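Local coordinates for MutT/nudix family protein (Enterococcus faecalis, PDB 2FML), which probably recognises nucleoside diphosphate-linked compounds through a Nudix domain and may also bind DNA through an NrtR-like winged-helix domain, at the interface of chains A and B. Residues are numbered along the deposited sequence; one frame, centred on the assembly and turned at random. Chains: chain A/B, MutT/nudix family protein.

Contact 1: the interface of chains A and B. Residues chain A 39, 78, 120; chain B 27, 37.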
loop_
_atom_site.group_PDB
_atom_site.type_symbol
_atom_site.label_atom_id
_atom_site.label_comp_id
_atom_site.label_asym_id
_atom_site.label_seq_id
_atom_site.Cartn_x
_atom_site.Cartn_y
_atom_site.Cartn_z
ATOM N N SER A 39 2.396 -13.322 12.367
ATOM C CA SER A 39 1.671 -14.040 11.319
ATOM C C SER A 39 1.271 -13.033 10.273
ATOM O O SER A 39 0.967 -11.839 10.554
ATOM C CB SER A 39 0.466 -14.813 11.852
ATOM O OG SER A 39 0.907 -15.724 12.849
ATOM N N PHE A 78 -4.077 -16.912 6.030
ATOM C CA PHE A 78 -2.642 -16.929 6.266
ATOM C C PHE A 78 -1.860 -17.093 4.968
ATOM O O PHE A 78 -2.162 -17.930 4.148
ATOM C CB PHE A 78 -2.308 -18.033 7.300
ATOM C CG PHE A 78 -2.718 -17.649 8.685
ATOM C CD1 PHE A 78 -1.834 -16.949 9.526
ATOM C CD2 PHE A 78 -4.009 -17.897 9.146
ATOM C CE1 PHE A 78 -2.211 -16.501 10.847
ATOM C CE2 PHE A 78 -4.408 -17.464 10.462
ATOM C CZ PHE A 78 -3.481 -16.749 11.307
ATOM N N ARG A 120 -5.228 -13.334 18.364
ATOM C CA ARG A 120 -4.200 -14.423 18.332
ATOM C C ARG A 120 -2.749 -13.971 18.654
ATOM O O ARG A 120 -1.944 -14.769 19.041
ATOM C CB ARG A 120 -4.236 -15.176 16.991
ATOM C CG ARG A 120 -5.434 -16.150 16.905
ATOM C CD ARG A 120 -5.722 -16.602 15.474
ATOM N NE ARG A 120 -6.042 -15.498 14.606
ATOM C CZ ARG A 120 -6.623 -15.635 13.418
ATOM N NH1 ARG A 120 -6.894 -16.828 12.982
ATOM N NH2 ARG A 120 -6.868 -14.587 12.662
ATOM N N TYR B 27 -4.386 -22.195 21.225
ATOM C CA TYR B 27 -3.639 -21.554 20.112
ATOM C C TYR B 27 -2.181 -21.185 20.464
ATOM O O TYR B 27 -1.250 -21.496 19.755
ATOM C CB TYR B 27 -4.366 -20.303 19.655
ATOM C CG TYR B 27 -3.781 -19.794 18.340
ATOM C CD1 TYR B 27 -2.836 -18.734 18.331
ATOM C CD2 TYR B 27 -4.144 -20.386 17.112
ATOM C CE1 TYR B 27 -2.273 -18.252 17.106
ATOM C CE2 TYR B 27 -3.568 -19.916 15.837
ATOM C CZ TYR B 27 -2.645 -18.833 15.860
ATOM O OH TYR B 27 -2.079 -18.325 14.698
ATOM N N LYS B 37 6.446 -18.076 9.649
ATOM C CA LYS B 37 6.309 -16.619 9.860
ATOM C C LYS B 37 7.459 -15.830 9.210
ATOM O O LYS B 37 8.646 -16.233 9.332
ATOM C CB LYS B 37 6.255 -16.286 11.354
ATOM C CG LYS B 37 4.993 -16.713 12.093
ATOM C CD LYS B 37 5.168 -16.618 13.639
ATOM C CE LYS B 37 3.812 -16.530 14.383
ATOM N NZ LYS B 37 3.902 -16.758 15.886
HETATM O O HOH W 1 -0.986 -15.938 14.974
#
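B:Tyr27 swings its ring out anti to its own backbone nitrogen (chi1 -168°), and A:Arg120 lays CB, CG and CD across that ring before the bend at chi3 (-60°) turns the guanidinium away towards A:Phe78. It is the aliphatic stem that meets the tyrosine. A:Arg120 CB meets B:Tyr27 CE1 at 3.7 Å, and CG stands over one face, 3.9 Å from the ring centroid, in a CH-pi contact offset toward the rim. Further along, A:Arg120 CD reaches the phenol carbon CZ of B:Tyr27 at 3.8 Å. Within chain A, A:Phe78 CZ lies against a face of the guanidinium, which would steady the bent arginine. The same A:Phe78 CZ approaches the B:Tyr27 hydroxyl oxygen OH at 4.0 Å. That hydroxyl is tied to chain A through water 1, 2.6 Å from B:Tyr27 OH and 2.9 Å from A:Ser39 OG. Beside the bridge, the extended B:Lys37 brings CE within 3.4 Å of A:Ser39 OG. Helix 20-29 of chain B thus packs on chain A where strand 39-50 begins, strand 76-78 ends and the loop preceding strand 123-131 passes.

Contact 2: the interface of chains A and B. Residues chain A 83-86, 108; chain B 110, 113-114.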
loop_
_atom_site.group_PDB
_atom_site.type_symbol
_atom_site.label_atom_id
_atom_site.label_comp_id
_atom_site.label_asym_id
_atom_site.label_seq_id
_atom_site.Cartn_x
_atom_site.Cartn_y
_atom_site.Cartn_z
ATOM N N GLU A 83 4.715 -18.258 -1.088
ATOM C CA GLU A 83 3.672 -17.517 -1.798
ATOM C C GLU A 83 3.857 -16.004 -1.528
ATOM O O GLU A 83 4.110 -15.615 -0.398
ATOM C CB GLU A 83 2.344 -17.739 -1.073
ATOM C CG GLU A 83 1.500 -18.834 -1.552
ATOM C CD GLU A 83 0.125 -18.780 -0.902
ATOM O OE1 GLU A 83 -0.015 -18.445 0.321
ATOM O OE2 GLU A 83 -0.812 -19.112 -1.653
ATOM N N SER A 84 3.628 -15.167 -2.533
ATOM C CA SER A 84 3.543 -13.722 -2.314
ATOM C C SER A 84 2.158 -13.529 -1.774
ATOM O O SER A 84 1.329 -14.456 -1.856
ATOM C CB SER A 84 3.707 -12.985 -3.635
ATOM O OG SER A 84 2.674 -13.409 -4.478
ATOM N N THR A 85 1.903 -12.328 -1.234
ATOM C CA THR A 85 0.587 -11.982 -0.765
ATOM C C THR A 85 -0.441 -11.978 -1.887
ATOM O O THR A 85 -1.588 -12.352 -1.642
ATOM C CB THR A 85 0.532 -10.653 0.033
ATOM O OG1 THR A 85 0.952 -9.554 -0.787
ATOM C CG2 THR A 85 1.356 -10.731 1.338
ATOM N N GLU A 86 -0.064 -11.476 -3.066
ATOM C CA GLU A 86 -0.870 -11.569 -4.275
ATOM C C GLU A 86 -1.386 -13.030 -4.580
ATOM O O GLU A 86 -2.594 -13.259 -4.754
ATOM C CB GLU A 86 -0.068 -11.067 -5.492
ATOM C CG GLU A 86 0.127 -9.594 -5.565
ATOM C CD GLU A 86 1.380 -9.094 -4.798
ATOM O OE1 GLU A 86 2.095 -9.898 -4.141
ATOM O OE2 GLU A 86 1.657 -7.865 -4.880
ATOM N N GLN A 108 -3.501 -3.967 -4.556
ATOM C CA GLN A 108 -3.192 -3.933 -3.139
ATOM C C GLN A 108 -3.806 -2.678 -2.507
ATOM O O GLN A 108 -3.762 -1.603 -3.092
ATOM C CB GLN A 108 -1.694 -4.016 -2.913
ATOM C CG GLN A 108 -1.361 -4.639 -1.649
ATOM C CD GLN A 108 0.112 -4.743 -1.484
ATOM O OE1 GLN A 108 0.759 -5.761 -1.850
ATOM N NE2 GLN A 108 0.666 -3.735 -0.863
ATOM N N HIS B 110 3.175 0.291 -0.382
ATOM C CA HIS B 110 3.007 -1.028 -0.972
ATOM C C HIS B 110 3.776 -2.059 -0.164
ATOM O O HIS B 110 4.876 -1.826 0.323
ATOM C CB HIS B 110 3.449 -1.007 -2.481
ATOM C CG HIS B 110 3.162 -2.283 -3.222
ATOM N ND1 HIS B 110 1.975 -2.514 -3.894
ATOM C CD2 HIS B 110 3.917 -3.384 -3.418
ATOM C CE1 HIS B 110 1.999 -3.724 -4.436
ATOM N NE2 HIS B 110 3.165 -4.285 -4.143
ATOM N N SER B 113 6.436 -8.772 -1.090
ATOM C CA SER B 113 6.390 -10.128 -0.511
ATOM C C SER B 113 6.800 -11.336 -1.431
ATOM O O SER B 113 6.524 -12.518 -1.096
ATOM C CB SER B 113 4.984 -10.408 0.020
ATOM O OG SER B 113 4.058 -10.510 -1.075
ATOM N N ARG B 114 7.492 -11.056 -2.536
ATOM C CA ARG B 114 8.044 -12.118 -3.353
ATOM C C ARG B 114 8.808 -13.059 -2.414
ATOM O O ARG B 114 9.683 -12.601 -1.650
ATOM C CB ARG B 114 8.899 -11.483 -4.463
ATOM C CG ARG B 114 9.548 -12.459 -5.406
ATOM C CD ARG B 114 10.097 -11.709 -6.708
ATOM N NE ARG B 114 11.002 -10.544 -6.410
ATOM C CZ ARG B 114 12.268 -10.643 -5.959
ATOM N NH1 ARG B 114 12.975 -9.508 -5.749
ATOM N NH2 ARG B 114 12.821 -11.878 -5.722
HETATM O O HOH W 2 5.478 -13.792 1.006
HETATM O O HOH W 3 4.134 -6.762 -5.009
HETATM O O HOH W 4 3.208 -8.548 -2.212
#
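A:Gln108 and B:His110 meet flat to flat, as the glutamine side chain shows when followed outward. Its CB touches the imidazole at B:His110 CE1, 4.0 Å away. The chain then runs extended to the amide, whose carbon CD lies 3.6 Å from B:His110 CE1. Here the branches part: OE1 sits by CE1 and NE2 of the ring, while the amide nitrogen NE2 lies over the same ring's face, 3.5 Å from B:His110 ND1. Amide and imidazole planes are 14° apart, a stack rather than a hydrogen bond. On the histidine side, CG anti to the backbone nitrogen (chi1 -173°) brings the imidazole over the amide. The ring edge is engaged separately: NE2 and the A:Glu86 carboxylate oxygen OE2 share water 3, which lies in the ring plane 2.8 Å from B:His110 NE2. A direct polar link lies at B:Ser113, whose hydroxyl OG accepts an almost straight bond (176° at H) from A:Thr85 N at 2.8 Å. A longer hydroxyl pair, A:Thr85 OG1 to B:Ser113 OG at 3.3 Å, accompanies it. The carbonyls A:Glu83 O and B:Ser113 O are joined through water 2, each 2.7 Å from it. A:Thr85 opens helix 85-97 within the Nudix box, so the site anchors the start of that helix in one subunit to strand 106-112 and the loop that follows it in the other, and may thereby steady both Nudix domains.

Contact 3: the interface of chains A and B. Residues chain A 38, 122; chain B 40, 79-80, 83.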
loop_
_atom_site.group_PDB
_atom_site.type_symbol
_atom_site.label_atom_id
_atom_site.label_comp_id
_atom_site.label_asym_id
_atom_site.label_seq_id
_atom_site.Cartn_x
_atom_site.Cartn_y
_atom_site.Cartn_z
ATOM N N PRO A 38 5.598 -11.623 13.107
ATOM C CA PRO A 38 4.137 -11.736 13.053
ATOM C C PRO A 38 3.664 -12.896 12.175
ATOM O O PRO A 38 4.447 -13.407 11.332
ATOM C CB PRO A 38 3.719 -10.406 12.433
ATOM C CG PRO A 38 4.892 -10.050 11.489
ATOM C CD PRO A 38 6.121 -10.623 12.132
ATOM N N TRP A 122 0.470 -11.142 17.442
ATOM C CA TRP A 122 0.973 -10.336 16.341
ATOM C C TRP A 122 0.630 -10.872 14.935
ATOM O O TRP A 122 1.234 -11.834 14.426
ATOM C CB TRP A 122 2.469 -10.206 16.511
ATOM C CG TRP A 122 3.120 -8.987 15.737
ATOM C CD1 TRP A 122 2.507 -7.942 15.123
ATOM C CD2 TRP A 122 4.526 -8.816 15.559
ATOM N NE1 TRP A 122 3.468 -7.103 14.571
ATOM C CE2 TRP A 122 4.712 -7.611 14.853
ATOM C CE3 TRP A 122 5.673 -9.601 15.960
ATOM C CZ2 TRP A 122 5.979 -7.142 14.497
ATOM C CZ3 TRP A 122 6.947 -9.093 15.653
ATOM C CH2 TRP A 122 7.077 -7.887 14.911
ATOM N N LEU B 40 9.480 -9.154 9.607
ATOM C CA LEU B 40 8.674 -8.032 9.090
ATOM C C LEU B 40 9.475 -6.709 9.136
ATOM O O LEU B 40 9.948 -6.323 10.202
ATOM C CB LEU B 40 7.344 -7.853 9.859
ATOM C CG LEU B 40 6.445 -6.670 9.363
ATOM C CD1 LEU B 40 5.893 -6.918 7.954
ATOM C CD2 LEU B 40 5.246 -6.341 10.405
ATOM N N VAL B 79 10.246 -4.076 12.182
ATOM C CA VAL B 79 9.075 -3.645 13.000
ATOM C C VAL B 79 9.133 -4.349 14.374
ATOM O O VAL B 79 9.312 -5.569 14.444
ATOM C CB VAL B 79 7.766 -3.968 12.228
ATOM C CG1 VAL B 79 6.584 -3.541 13.009
ATOM C CG2 VAL B 79 7.849 -3.302 10.807
ATOM N N ASN B 80 8.989 -3.620 15.474
ATOM C CA ASN B 80 8.949 -4.300 16.774
ATOM C C ASN B 80 7.499 -4.771 17.015
ATOM O O ASN B 80 6.526 -4.123 16.523
ATOM C CB ASN B 80 9.400 -3.356 17.917
ATOM C CG ASN B 80 10.880 -2.895 17.788
ATOM O OD1 ASN B 80 11.744 -3.659 17.331
ATOM N ND2 ASN B 80 11.161 -1.618 18.158
ATOM N N GLU B 83 4.747 -2.269 17.911
ATOM C CA GLU B 83 4.433 -1.155 17.054
ATOM C C GLU B 83 3.765 -1.539 15.711
ATOM O O GLU B 83 3.860 -2.718 15.188
ATOM C CB GLU B 83 5.685 -0.276 16.898
ATOM C CG GLU B 83 6.711 -0.835 16.067
ATOM C CD GLU B 83 8.081 -0.086 16.085
ATOM O OE1 GLU B 83 8.347 0.938 16.732
ATOM O OE2 GLU B 83 8.961 -0.593 15.405
HETATM O O HOH W 5 2.813 -4.591 13.712
#
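A:Trp122 pushes the six-membered end of its indole against the backbone of chain B, with CH2 3.3 Å from the carbonyl oxygen B:Val79 O. Its neighbour CZ2 lies 3.7 Å from the next carbonyl, B:Asn80 O. The B:Val79 methyl CG1 approaches in the plane of the ring, at its edge, 3.9 Å from A:Trp122 CZ2. Chi1 (-160°) sends the indole towards chain B, and chi2 (11°) turns its rim to the partner. One face is backed by A:Pro38 of its own chain, whose CB stands 3.5 Å above the indole plane of A:Trp122. The proline works in two directions, since its CG also touches B:Leu40 CB at 3.7 Å, the two side chains meeting nearly at right angles. On the pyrrole side, water 5 lies in the indole plane, bonded to A:Trp122 NE1 at 2.7 Å and to B:Glu83 O at 2.6 Å, linking the indole N-H to a backbone carbonyl of the partner's loop. Behind this first shell the loop is braced within chain B: the amide B:Asn80 N donates to the carboxylate oxygen B:Glu83 OE2 at 3.0 Å, nearly straight at the hydrogen but meeting that oxygen from 36° out of the carboxylate plane.

By the centres of their C-alpha atoms, contact 1 lies about 12 Å from contact 3, and contact 2 about 17 Å from either. Contacts 1 and 3 share the stretch 37-40, which runs into the start of strand 39-50 and supplies residues from both chains, and the loop holding A:Arg120 and A:Trp122. Contacts 2 and 3 share one sequence position, as A:Glu83 and B:Glu83. Each of the three contacts includes residues of the Nudix box: 78 in contact 1, 83-86 in contact 2, and 79, 80 and 83 in contact 3. Because the interface is two-fold symmetric, every contact recurs with the chains exchanged, so the assembly, perhaps a biological dimer, could couple the two Nudix motifs.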